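Local atomic coordinates of CRISPR-associated endonuclease Cas9 (Campylobacter jejuni subsp. jejuni serotype O:2, PDB entry 5X2H), a protein that binds a guide RNA and uses it to find and cut invading DNA, the full-length enzyme using a RuvC-like and an HNH nuclease domain, each cleaving one strand. Residues I462-R466 with L497-T502; K437-A443 with Y501-D507; R134-D139 with I201-L206. All coordinates share one frame. Numbering follows the deposited sequence.

Contact 1: I462-R466 with L497-T502; sequences IKEYR and LVLNYT. With nucleotides of chain B.
The side chain of Tyr465 bridges two well-separated helices, its hydroxyl ending on Thr502: the segment axes approach only to 11.7 Å and cross at -45°, so large side chains must fill the space. Both segments are regular helix, with Ile462 against Val498 (CA-CA 7.1 Å) and Arg466 level with Thr502 (CA-CA 9.2 Å). The OH of Tyr465 (chi1 t) donates to Thr502 OG1 at 2.8 Å. Thr502 (chi1 m) relays the bond, its OG1 donating to Val498 O at 2.6 Å. Val498 CG1 lies 3.7 Å from the Tyr465 ring centroid, a CH-pi contact over the face. Ile462 (m, t) wedges its CG2 3.5 Å from Tyr501 CE2 and its CD1 3.9 Å from Leu497 CD2. Arg466, extended (t, t, t), gives NE to Leu441 O and grips the U74 phosphate of chain B through NH2-OP1 (2.8 Å) and NH1-OP2 (3.0 Å). The helices, parts of 456-476 and 493-505, pack on the RNase H-like RuvC sheet, where Tyr465 and Val498 both touch strands 10-15 and 481-485.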
# COMPACT_ATOMS: atom_id res chain seq x y z
N ILE A 462 -8.28 -13.39 -4.54
CA ILE A 462 -9.65 -13.77 -4.22
C ILE A 462 -10.61 -13.30 -5.30
O ILE A 462 -11.56 -14.00 -5.66
CB ILE A 462 -10.04 -13.22 -2.83
CG1 ILE A 462 -9.10 -13.77 -1.77
CG2 ILE A 462 -11.49 -13.55 -2.51
CD1 ILE A 462 -9.39 -13.26 -0.37
N LYS A 463 -10.36 -12.11 -5.85
CA LYS A 463 -11.21 -11.59 -6.92
C LYS A 463 -11.18 -12.51 -8.14
O LYS A 463 -12.23 -12.88 -8.67
CB LYS A 463 -10.75 -10.18 -7.30
CG LYS A 463 -11.26 -9.67 -8.63
CD LYS A 463 -10.13 -9.56 -9.63
CE LYS A 463 -10.46 -8.57 -10.74
NZ LYS A 463 -9.43 -7.51 -10.83
N GLU A 464 -9.98 -12.90 -8.58
CA GLU A 464 -9.87 -13.79 -9.73
C GLU A 464 -10.43 -15.18 -9.42
O GLU A 464 -10.93 -15.85 -10.33
CB GLU A 464 -8.42 -13.89 -10.18
CG GLU A 464 -7.88 -12.62 -10.82
CD GLU A 464 -8.55 -12.29 -12.14
OE1 GLU A 464 -8.70 -11.09 -12.45
OE2 GLU A 464 -8.92 -13.24 -12.87
N TYR A 465 -10.35 -15.62 -8.17
CA TYR A 465 -11.00 -16.87 -7.80
C TYR A 465 -12.51 -16.77 -7.96
O TYR A 465 -13.15 -17.67 -8.50
CB TYR A 465 -10.64 -17.26 -6.37
CG TYR A 465 -11.58 -18.28 -5.75
CD1 TYR A 465 -11.53 -19.61 -6.13
CD2 TYR A 465 -12.51 -17.90 -4.79
CE1 TYR A 465 -12.39 -20.55 -5.58
CE2 TYR A 465 -13.37 -18.83 -4.23
CZ TYR A 465 -13.31 -20.15 -4.62
OH TYR A 465 -14.16 -21.07 -4.06
N ARG A 466 -13.10 -15.66 -7.50
CA ARG A 466 -14.54 -15.48 -7.63
C ARG A 466 -14.97 -15.40 -9.09
O ARG A 466 -15.97 -16.02 -9.48
CB ARG A 466 -14.99 -14.23 -6.87
CG ARG A 466 -16.39 -13.77 -7.22
CD ARG A 466 -16.84 -12.59 -6.38
NE ARG A 466 -18.19 -12.18 -6.73
CZ ARG A 466 -18.49 -11.24 -7.63
NH1 ARG A 466 -17.51 -10.62 -8.27
NH2 ARG A 466 -19.75 -10.94 -7.88
N LEU A 497 -8.95 -19.02 4.26
CA LEU A 497 -9.83 -17.86 4.07
C LEU A 497 -10.77 -18.08 2.89
O LEU A 497 -11.98 -17.85 3.01
CB LEU A 497 -8.98 -16.61 3.85
CG LEU A 497 -9.75 -15.29 3.71
CD1 LEU A 497 -10.54 -14.99 4.97
CD2 LEU A 497 -8.80 -14.17 3.40
N VAL A 498 -10.24 -18.51 1.75
CA VAL A 498 -11.07 -18.76 0.58
C VAL A 498 -12.09 -19.86 0.88
O VAL A 498 -13.24 -19.80 0.43
CB VAL A 498 -10.19 -19.12 -0.63
CG1 VAL A 498 -11.05 -19.61 -1.79
CG2 VAL A 498 -9.37 -17.91 -1.06
N LEU A 499 -11.68 -20.86 1.66
CA LEU A 499 -12.58 -21.96 1.99
C LEU A 499 -13.74 -21.49 2.87
O LEU A 499 -14.90 -21.79 2.58
CB LEU A 499 -11.80 -23.08 2.68
CG LEU A 499 -12.56 -24.32 3.15
CD1 LEU A 499 -11.79 -25.59 2.81
CD2 LEU A 499 -12.84 -24.25 4.64
N ASN A 500 -13.43 -20.76 3.94
CA ASN A 500 -14.49 -20.25 4.82
C ASN A 500 -15.39 -19.27 4.08
O ASN A 500 -16.60 -19.23 4.30
CB ASN A 500 -13.89 -19.59 6.05
CG ASN A 500 -13.21 -20.59 6.97
OD1 ASN A 500 -13.71 -21.69 7.20
ND2 ASN A 500 -12.06 -20.20 7.51
N TYR A 501 -14.80 -18.45 3.20
CA TYR A 501 -15.57 -17.50 2.41
C TYR A 501 -16.48 -18.22 1.42
O TYR A 501 -17.57 -17.72 1.11
CB TYR A 501 -14.59 -16.54 1.72
CG TYR A 501 -15.05 -15.80 0.48
CD1 TYR A 501 -16.26 -15.11 0.45
CD2 TYR A 501 -14.23 -15.73 -0.64
CE1 TYR A 501 -16.65 -14.41 -0.69
CE2 TYR A 501 -14.61 -15.04 -1.77
CZ TYR A 501 -15.82 -14.38 -1.79
OH TYR A 501 -16.18 -13.70 -2.93
N THR A 502 -16.08 -19.40 0.95
CA THR A 502 -16.90 -20.11 -0.02
C THR A 502 -18.05 -20.87 0.65
O THR A 502 -19.18 -20.84 0.15
CB THR A 502 -16.04 -21.07 -0.84
OG1 THR A 502 -14.98 -20.34 -1.48
CG2 THR A 502 -16.87 -21.77 -1.91
P U B 74 -19.68 -8.14 -10.05
OP1 U B 74 -20.77 -9.10 -9.74
OP2 U B 74 -18.32 -8.66 -10.35
O5' U B 74 -20.13 -7.22 -11.28
C5' U B 74 -21.37 -6.54 -11.26
C4' U B 74 -21.43 -5.47 -12.33
O4' U B 74 -20.35 -4.53 -12.14
C3' U B 74 -21.27 -5.95 -13.76
O3' U B 74 -22.49 -6.44 -14.30
C2' U B 74 -20.76 -4.70 -14.48
O2' U B 74 -21.84 -3.85 -14.83
C1' U B 74 -19.93 -4.02 -13.39
N1 U B 74 -18.47 -4.25 -13.55
C2 U B 74 -17.80 -3.42 -14.43
O2 U B 74 -18.35 -2.54 -15.06
N3 U B 74 -16.45 -3.66 -14.53
C4 U B 74 -15.72 -4.62 -13.87
O4 U B 74 -14.51 -4.72 -14.07
C5 U B 74 -16.50 -5.44 -12.97
C6 U B 74 -17.81 -5.23 -12.85
P G B 72 -8.78 -5.92 -7.43
OP1 G B 72 -8.53 -7.37 -7.56
OP2 G B 72 -8.59 -5.03 -8.60
O5' G B 72 -10.27 -5.69 -6.91
C5' G B 72 -10.74 -6.29 -5.71
C4' G B 72 -12.07 -5.72 -5.28
O4' G B 72 -11.96 -4.28 -5.10
C3' G B 72 -13.21 -5.86 -6.27
O3' G B 72 -13.80 -7.15 -6.27
C2' G B 72 -14.16 -4.76 -5.83
O2' G B 72 -14.86 -5.14 -4.65
C1' G B 72 -13.17 -3.65 -5.46
N9 G B 72 -12.92 -2.77 -6.62
C8 G B 72 -11.74 -2.63 -7.32
N7 G B 72 -11.84 -1.77 -8.30
C5 G B 72 -13.16 -1.33 -8.25
C6 G B 72 -13.85 -0.39 -9.07
O6 G B 72 -13.43 0.26 -10.03
N1 G B 72 -15.17 -0.24 -8.66
C2 G B 72 -15.76 -0.90 -7.60
N2 G B 72 -17.05 -0.62 -7.37
N3 G B 72 -15.12 -1.77 -6.84
C4 G B 72 -13.83 -1.94 -7.21
P G B 73 -14.43 -7.75 -7.62
OP1 G B 73 -14.85 -9.14 -7.34
OP2 G B 73 -13.49 -7.46 -8.74
O5' G B 73 -15.73 -6.86 -7.88
C5' G B 73 -16.86 -6.95 -7.03
C4' G B 73 -17.92 -5.95 -7.42
O4' G B 73 -17.34 -4.62 -7.47
C3' G B 73 -18.54 -6.13 -8.79
O3' G B 73 -19.56 -7.11 -8.81
C2' G B 73 -19.05 -4.73 -9.11
O2' G B 73 -20.27 -4.47 -8.44
C1' G B 73 -17.96 -3.86 -8.48
N9 G B 73 -16.95 -3.44 -9.46
C8 G B 73 -15.66 -3.91 -9.59
N7 G B 73 -15.01 -3.34 -10.56
C5 G B 73 -15.91 -2.43 -11.10
C6 G B 73 -15.76 -1.51 -12.18
O6 G B 73 -14.77 -1.32 -12.89
N1 G B 73 -16.92 -0.78 -12.39
C2 G B 73 -18.08 -0.91 -11.66
N2 G B 73 -19.10 -0.11 -12.01
N3 G B 73 -18.23 -1.75 -10.65
C4 G B 73 -17.11 -2.48 -10.43

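Contact 2: K437-A443 with Y501-D507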
# COMPACT_ATOMS: atom_id res chain seq x y z
N LYS A 437 -27.28 -18.17 1.69
CA LYS A 437 -26.33 -18.64 0.69
C LYS A 437 -26.87 -18.37 -0.71
O LYS A 437 -28.06 -18.55 -0.97
CB LYS A 437 -26.03 -20.13 0.88
CG LYS A 437 -25.57 -20.48 2.28
CD LYS A 437 -25.01 -21.89 2.35
CE LYS A 437 -24.69 -22.28 3.78
NZ LYS A 437 -23.86 -21.25 4.46
N LYS A 438 -25.98 -17.95 -1.60
CA LYS A 438 -26.35 -17.51 -2.94
C LYS A 438 -25.96 -18.54 -3.99
O LYS A 438 -25.15 -19.44 -3.75
CB LYS A 438 -25.68 -16.17 -3.27
CG LYS A 438 -26.13 -15.02 -2.37
CD LYS A 438 -27.60 -14.72 -2.57
CE LYS A 438 -28.08 -13.62 -1.63
NZ LYS A 438 -29.51 -13.29 -1.87
N ASP A 439 -26.57 -18.41 -5.17
CA ASP A 439 -26.21 -19.26 -6.30
C ASP A 439 -24.79 -18.97 -6.77
O ASP A 439 -24.01 -19.88 -7.04
CB ASP A 439 -27.20 -19.07 -7.45
CG ASP A 439 -28.60 -19.54 -7.10
OD1 ASP A 439 -28.73 -20.41 -6.21
OD2 ASP A 439 -29.57 -19.04 -7.71
N PHE A 440 -24.45 -17.69 -6.89
CA PHE A 440 -23.11 -17.26 -7.26
C PHE A 440 -22.41 -16.67 -6.05
O PHE A 440 -23.05 -16.15 -5.13
CB PHE A 440 -23.15 -16.22 -8.39
CG PHE A 440 -23.84 -16.70 -9.63
CD1 PHE A 440 -23.15 -17.45 -10.57
CD2 PHE A 440 -25.17 -16.39 -9.87
CE1 PHE A 440 -23.78 -17.89 -11.72
CE2 PHE A 440 -25.80 -16.82 -11.02
CZ PHE A 440 -25.10 -17.58 -11.95
N LEU A 441 -21.09 -16.77 -6.05
CA LEU A 441 -20.31 -16.23 -4.94
C LEU A 441 -20.36 -14.71 -4.99
O LEU A 441 -19.96 -14.12 -6.01
CB LEU A 441 -18.87 -16.73 -5.00
CG LEU A 441 -18.03 -16.51 -3.74
CD1 LEU A 441 -18.68 -17.21 -2.54
CD2 LEU A 441 -16.61 -17.01 -3.94
N PRO A 442 -20.84 -14.04 -3.95
CA PRO A 442 -20.92 -12.57 -3.99
C PRO A 442 -19.54 -11.95 -3.85
O PRO A 442 -18.55 -12.61 -3.54
CB PRO A 442 -21.81 -12.24 -2.79
CG PRO A 442 -21.55 -13.36 -1.83
CD PRO A 442 -21.36 -14.59 -2.69
N ALA A 443 -19.50 -10.64 -4.08
CA ALA A 443 -18.25 -9.89 -3.94
C ALA A 443 -17.67 -10.09 -2.55
O ALA A 443 -18.38 -9.97 -1.54
CB ALA A 443 -18.50 -8.41 -4.21
N TYR A 501 -14.80 -18.45 3.20
CA TYR A 501 -15.57 -17.50 2.41
C TYR A 501 -16.48 -18.22 1.42
O TYR A 501 -17.57 -17.72 1.11
CB TYR A 501 -14.59 -16.54 1.72
CG TYR A 501 -15.05 -15.80 0.48
CD1 TYR A 501 -16.26 -15.11 0.45
CD2 TYR A 501 -14.23 -15.73 -0.64
CE1 TYR A 501 -16.65 -14.41 -0.69
CE2 TYR A 501 -14.61 -15.04 -1.77
CZ TYR A 501 -15.82 -14.38 -1.79
OH TYR A 501 -16.18 -13.70 -2.93
N THR A 502 -16.08 -19.40 0.95
CA THR A 502 -16.90 -20.11 -0.02
C THR A 502 -18.05 -20.87 0.65
O THR A 502 -19.18 -20.84 0.15
CB THR A 502 -16.04 -21.07 -0.84
OG1 THR A 502 -14.98 -20.34 -1.48
CG2 THR A 502 -16.87 -21.77 -1.91
N LYS A 503 -17.79 -21.53 1.77
CA LYS A 503 -18.84 -22.31 2.41
C LYS A 503 -19.81 -21.45 3.21
O LYS A 503 -20.90 -21.93 3.54
CB LYS A 503 -18.24 -23.39 3.32
CG LYS A 503 -17.50 -22.89 4.55
CD LYS A 503 -17.12 -24.07 5.44
CE LYS A 503 -16.04 -23.72 6.45
NZ LYS A 503 -16.51 -22.77 7.50
N ASP A 504 -19.45 -20.21 3.53
CA ASP A 504 -20.37 -19.33 4.24
C ASP A 504 -21.37 -18.65 3.32
O ASP A 504 -22.42 -18.20 3.80
CB ASP A 504 -19.60 -18.26 5.02
CG ASP A 504 -19.04 -18.77 6.33
OD1 ASP A 504 -19.16 -19.98 6.60
OD2 ASP A 504 -18.48 -17.95 7.09
N TYR A 505 -21.08 -18.56 2.02
CA TYR A 505 -21.87 -17.72 1.13
C TYR A 505 -22.34 -18.39 -0.15
O TYR A 505 -23.14 -17.78 -0.87
CB TYR A 505 -21.08 -16.46 0.75
CG TYR A 505 -20.95 -15.47 1.88
CD1 TYR A 505 -21.90 -14.47 2.05
CD2 TYR A 505 -19.90 -15.54 2.78
CE1 TYR A 505 -21.80 -13.56 3.08
CE2 TYR A 505 -19.79 -14.63 3.82
CZ TYR A 505 -20.75 -13.65 3.96
OH TYR A 505 -20.65 -12.74 4.99
N LEU A 506 -21.90 -19.60 -0.47
CA LEU A 506 -22.28 -20.27 -1.70
C LEU A 506 -23.24 -21.42 -1.40
O LEU A 506 -23.03 -22.19 -0.46
CB LEU A 506 -21.06 -20.80 -2.46
CG LEU A 506 -21.32 -21.24 -3.90
CD1 LEU A 506 -21.57 -20.02 -4.79
CD2 LEU A 506 -20.18 -22.08 -4.44
N ASP A 507 -24.29 -21.53 -2.22
CA ASP A 507 -25.25 -22.62 -2.10
C ASP A 507 -24.86 -23.74 -3.05
O ASP A 507 -24.63 -23.51 -4.24
CB ASP A 507 -26.66 -22.13 -2.41
CG ASP A 507 -27.72 -23.15 -2.08
OD1 ASP A 507 -27.43 -24.09 -1.31
OD2 ASP A 507 -28.85 -23.02 -2.59
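The loop 437-443 wraps the C-terminal part of helix 493-505 like a strap, and its main bump is Leu441. That side chain drops into a hollow walled by Tyr501, Thr502, Tyr505 and Leu506: CD2 sits 3.5 Å from Tyr501 CZ, CD1 lies over the Tyr501 ring face and 4.1 Å from Tyr505 CB, and a branched leucine suits so many-sided a pocket. Beside it the puckered ring of Pro442 rests against Tyr505 (CD to CB 3.9 Å). In return, Leu506 pushes CD1 into the bend of the loop backbone, 3.3 Å from Asp439 O and 3.5 Å from Leu441 N. The Tyr501 hydroxyl closes one end of the hollow by donating to Pro442 O (OH-O 2.7 Å). The contact joins the loop that leads to helix 456-476 to helix 493-505, which belongs to the discontinuous RuvC domain. At the other end Lys438 is singly bridged to Leu506 in parallel pattern (CA-CA 5.1 Å), by Lys438 N to Tyr505 O at 2.9 Å and Asp507 N to Lys438 O at 2.7 Å. Lys437 lays its aliphatic chain past Leu506 O (CD-O 3.5 Å), so that NZ reaches Lys503 O at 3.2 Å and, weakly, Asp504 O at 3.4 Å, a cation meeting carbonyls late in the helix. Toward the solvent, Asp439 OD1 and Asp507 OD2 lie 4.5 Å apart, and Asp439 is paired with Lys478.

Contact 3: R134-D139 with I201-L206. With nucleotides of chain B; nucleotides of chain C.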
# COMPACT_ATOMS: atom_id res chain seq x y z
N ARG A 134 14.27 23.50 6.81
CA ARG A 134 14.82 22.21 7.25
C ARG A 134 14.94 22.27 8.77
O ARG A 134 16.01 22.56 9.31
CB ARG A 134 16.15 21.91 6.57
CG ARG A 134 15.99 21.48 5.11
CD ARG A 134 17.33 21.36 4.39
NE ARG A 134 17.98 22.66 4.24
CZ ARG A 134 17.68 23.55 3.30
NH1 ARG A 134 16.73 23.28 2.41
NH2 ARG A 134 18.33 24.70 3.24
N ARG A 135 13.83 21.99 9.46
CA ARG A 135 13.75 22.16 10.90
C ARG A 135 14.29 20.96 11.68
O ARG A 135 14.24 20.98 12.91
CB ARG A 135 12.29 22.43 11.31
CG ARG A 135 11.29 21.39 10.84
CD ARG A 135 9.87 21.77 11.21
NE ARG A 135 8.90 20.76 10.81
CZ ARG A 135 7.59 20.85 11.00
NH1 ARG A 135 7.07 21.91 11.60
NH2 ARG A 135 6.79 19.87 10.59
N GLY A 136 14.80 19.94 11.00
CA GLY A 136 15.44 18.83 11.67
C GLY A 136 14.45 17.77 12.14
O GLY A 136 13.23 17.93 12.08
N TYR A 137 15.01 16.67 12.63
CA TYR A 137 14.21 15.52 13.04
C TYR A 137 13.65 15.70 14.44
O TYR A 137 14.37 16.11 15.36
CB TYR A 137 15.04 14.24 12.96
CG TYR A 137 14.33 13.05 13.54
CD1 TYR A 137 13.26 12.46 12.86
CD2 TYR A 137 14.71 12.51 14.76
CE1 TYR A 137 12.60 11.37 13.39
CE2 TYR A 137 14.05 11.42 15.29
CZ TYR A 137 13.00 10.86 14.61
OH TYR A 137 12.35 9.77 15.14
N ASP A 138 12.37 15.37 14.61
CA ASP A 138 11.68 15.51 15.89
C ASP A 138 11.89 14.24 16.70
O ASP A 138 11.13 13.27 16.60
CB ASP A 138 10.20 15.79 15.66
CG ASP A 138 9.45 16.07 16.95
OD1 ASP A 138 10.10 16.33 17.98
OD2 ASP A 138 8.20 16.03 16.92
N ASP A 139 12.93 14.24 17.54
CA ASP A 139 13.29 13.07 18.34
C ASP A 139 12.32 12.95 19.50
O ASP A 139 12.56 13.41 20.62
CB ASP A 139 14.73 13.18 18.82
CG ASP A 139 15.25 11.88 19.41
OD1 ASP A 139 14.60 10.84 19.21
OD2 ASP A 139 16.30 11.91 20.08
N ILE A 201 20.49 16.71 12.89
CA ILE A 201 20.42 17.32 14.21
C ILE A 201 18.97 17.35 14.66
O ILE A 201 18.08 17.69 13.88
CB ILE A 201 21.03 18.74 14.20
CG1 ILE A 201 22.51 18.68 13.82
CG2 ILE A 201 20.85 19.41 15.56
CD1 ILE A 201 23.18 20.03 13.79
N ALA A 202 18.74 17.00 15.93
CA ALA A 202 17.39 16.94 16.46
C ALA A 202 16.69 18.29 16.36
O ALA A 202 17.30 19.34 16.60
CB ALA A 202 17.41 16.47 17.92
N GLN A 203 15.40 18.25 16.02
CA GLN A 203 14.64 19.47 15.77
C GLN A 203 14.60 20.39 16.99
O GLN A 203 14.57 21.62 16.84
CB GLN A 203 13.22 19.10 15.32
CG GLN A 203 12.25 20.26 15.25
CD GLN A 203 10.94 19.87 14.60
OE1 GLN A 203 9.86 20.22 15.08
NE2 GLN A 203 11.02 19.13 13.50
N SER A 204 14.62 19.82 18.21
CA SER A 204 14.53 20.65 19.41
C SER A 204 15.71 21.61 19.53
O SER A 204 15.56 22.70 20.09
CB SER A 204 14.45 19.76 20.65
OG SER A 204 15.65 19.03 20.84
N PHE A 205 16.88 21.24 19.00
CA PHE A 205 18.02 22.14 19.05
C PHE A 205 17.84 23.32 18.11
O PHE A 205 18.28 24.43 18.42
CB PHE A 205 19.31 21.39 18.73
CG PHE A 205 19.74 20.44 19.81
CD1 PHE A 205 20.10 20.91 21.06
CD2 PHE A 205 19.80 19.07 19.57
CE1 PHE A 205 20.50 20.04 22.06
CE2 PHE A 205 20.20 18.20 20.56
CZ PHE A 205 20.55 18.68 21.81
N LEU A 206 17.20 23.11 16.96
CA LEU A 206 16.95 24.22 16.05
C LEU A 206 15.85 25.13 16.57
O LEU A 206 15.85 26.33 16.29
CB LEU A 206 16.60 23.68 14.66
CG LEU A 206 17.79 23.07 13.90
CD1 LEU A 206 17.37 21.84 13.14
CD2 LEU A 206 18.41 24.09 12.97
P G B 18 9.15 17.88 8.11
OP1 G B 18 9.40 19.30 8.46
OP2 G B 18 8.58 17.54 6.78
O5' G B 18 10.51 17.07 8.29
C5' G B 18 11.18 17.09 9.53
C4' G B 18 12.32 16.10 9.56
O4' G B 18 11.82 14.75 9.32
C3' G B 18 13.39 16.28 8.50
O3' G B 18 14.30 17.32 8.79
C2' G B 18 14.02 14.90 8.45
O2' G B 18 14.88 14.71 9.57
C1' G B 18 12.80 14.00 8.63
N9 G B 18 12.26 13.59 7.33
C8 G B 18 11.16 14.08 6.66
N7 G B 18 10.97 13.50 5.51
C5 G B 18 12.00 12.57 5.41
C6 G B 18 12.31 11.65 4.38
O6 G B 18 11.71 11.47 3.32
N1 G B 18 13.44 10.89 4.69
C2 G B 18 14.18 11.02 5.84
N2 G B 18 15.25 10.21 5.97
N3 G B 18 13.90 11.89 6.80
C4 G B 18 12.81 12.62 6.52
P G B 19 14.93 18.21 7.61
OP1 G B 19 15.82 19.21 8.26
OP2 G B 19 13.85 18.68 6.71
O5' G B 19 15.85 17.17 6.82
C5' G B 19 16.96 16.58 7.46
C4' G B 19 17.63 15.51 6.63
O4' G B 19 16.72 14.41 6.36
C3' G B 19 18.12 15.89 5.25
O3' G B 19 19.28 16.71 5.25
C2' G B 19 18.34 14.52 4.62
O2' G B 19 19.51 13.92 5.15
C1' G B 19 17.13 13.76 5.17
N9 G B 19 16.03 13.75 4.19
C8 G B 19 14.98 14.63 4.06
N7 G B 19 14.19 14.35 3.06
C5 G B 19 14.76 13.23 2.48
C6 G B 19 14.36 12.47 1.35
O6 G B 19 13.38 12.64 0.61
N1 G B 19 15.22 11.41 1.10
C2 G B 19 16.34 11.11 1.83
N2 G B 19 17.05 10.04 1.43
N3 G B 19 16.72 11.81 2.89
C4 G B 19 15.90 12.85 3.15
P DA C 13 16.74 5.49 11.53
OP1 DA C 13 17.84 5.95 12.40
OP2 DA C 13 16.51 4.05 11.28
O5' DA C 13 15.38 6.11 12.09
C5' DA C 13 15.34 7.46 12.50
C4' DA C 13 14.08 7.74 13.30
O4' DA C 13 13.01 8.14 12.41
C3' DA C 13 13.55 6.55 14.11
O3' DA C 13 13.16 6.99 15.40
C2' DA C 13 12.34 6.08 13.29
C1' DA C 13 11.85 7.39 12.69
N9 DA C 13 11.10 7.23 11.45
C8 DA C 13 11.39 6.38 10.41
N7 DA C 13 10.54 6.46 9.42
C5 DA C 13 9.64 7.43 9.82
C6 DA C 13 8.50 7.98 9.21
N6 DA C 13 8.06 7.61 8.00
N1 DA C 13 7.82 8.93 9.89
C2 DA C 13 8.27 9.30 11.09
N3 DA C 13 9.32 8.86 11.77
C4 DA C 13 9.98 7.92 11.07
O HOH W 1 13.95 17.01 18.67
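Backbone hydrogen bonds set the register: Tyr137 pairs with Ala202 in a single parallel bridge, through a very short bond from Gln203 N to Tyr137 O (2.5 Å) and a weak one from Tyr137 N to Ile201 O (3.5 Å). Water 1 extends the join, accepting from Asp139 N (3.2 Å) and Ser204 N (2.9 Å). Among side chains, Gln203 does most: its amide NE2 donates to Gly136 O at 2.9 Å, while OE1 lies over the face of the Arg135 guanidinium. Positive phi (84°) and close packing explain the glycine: Gly136 CA lies 3.6 Å from Ile201 O, and a CB there would clash with this oxygen and with Leu206 CD1, which fits 3.3 Å from Arg135 O. The contact joins the start of helix 203-219 to a loop that carries RNA contacts, consistent with the recognition lobe of Cas9 cradling the guide. Polar contacts to the nucleic acid come from the loop. Arg135 NE donates to OP1 of G18 of chain B at 2.8 Å, and Gly136 N to OP1 of G19 of chain B at 3.0 Å. Arg134 forms salt bridges with other RNA phosphates. Tyr137 OH comes within 2.9 Å of O3' of DA13 of chain C.

Following the chain from the N terminus, contact 3 comes first, closing a loop of 61 intervening residues between the loop after helix 121-133 and the start of helix 203-219. It is complete long before the other two begin, and lies on the opposite side of the chain's centre, about 49 and 55 Å from contacts 1 and 2 (centre to centre). Contact 2 opens at 437-443 and closes at 501-507; contact 1, from 462-466 to 497-502, is nested within that loop. The nested pair share Tyr501 and Thr502 and touch through Arg466 and Leu441, so that together they tie helix 456-476, the loop before it and helix 493-505 together beside the RuvC sheet.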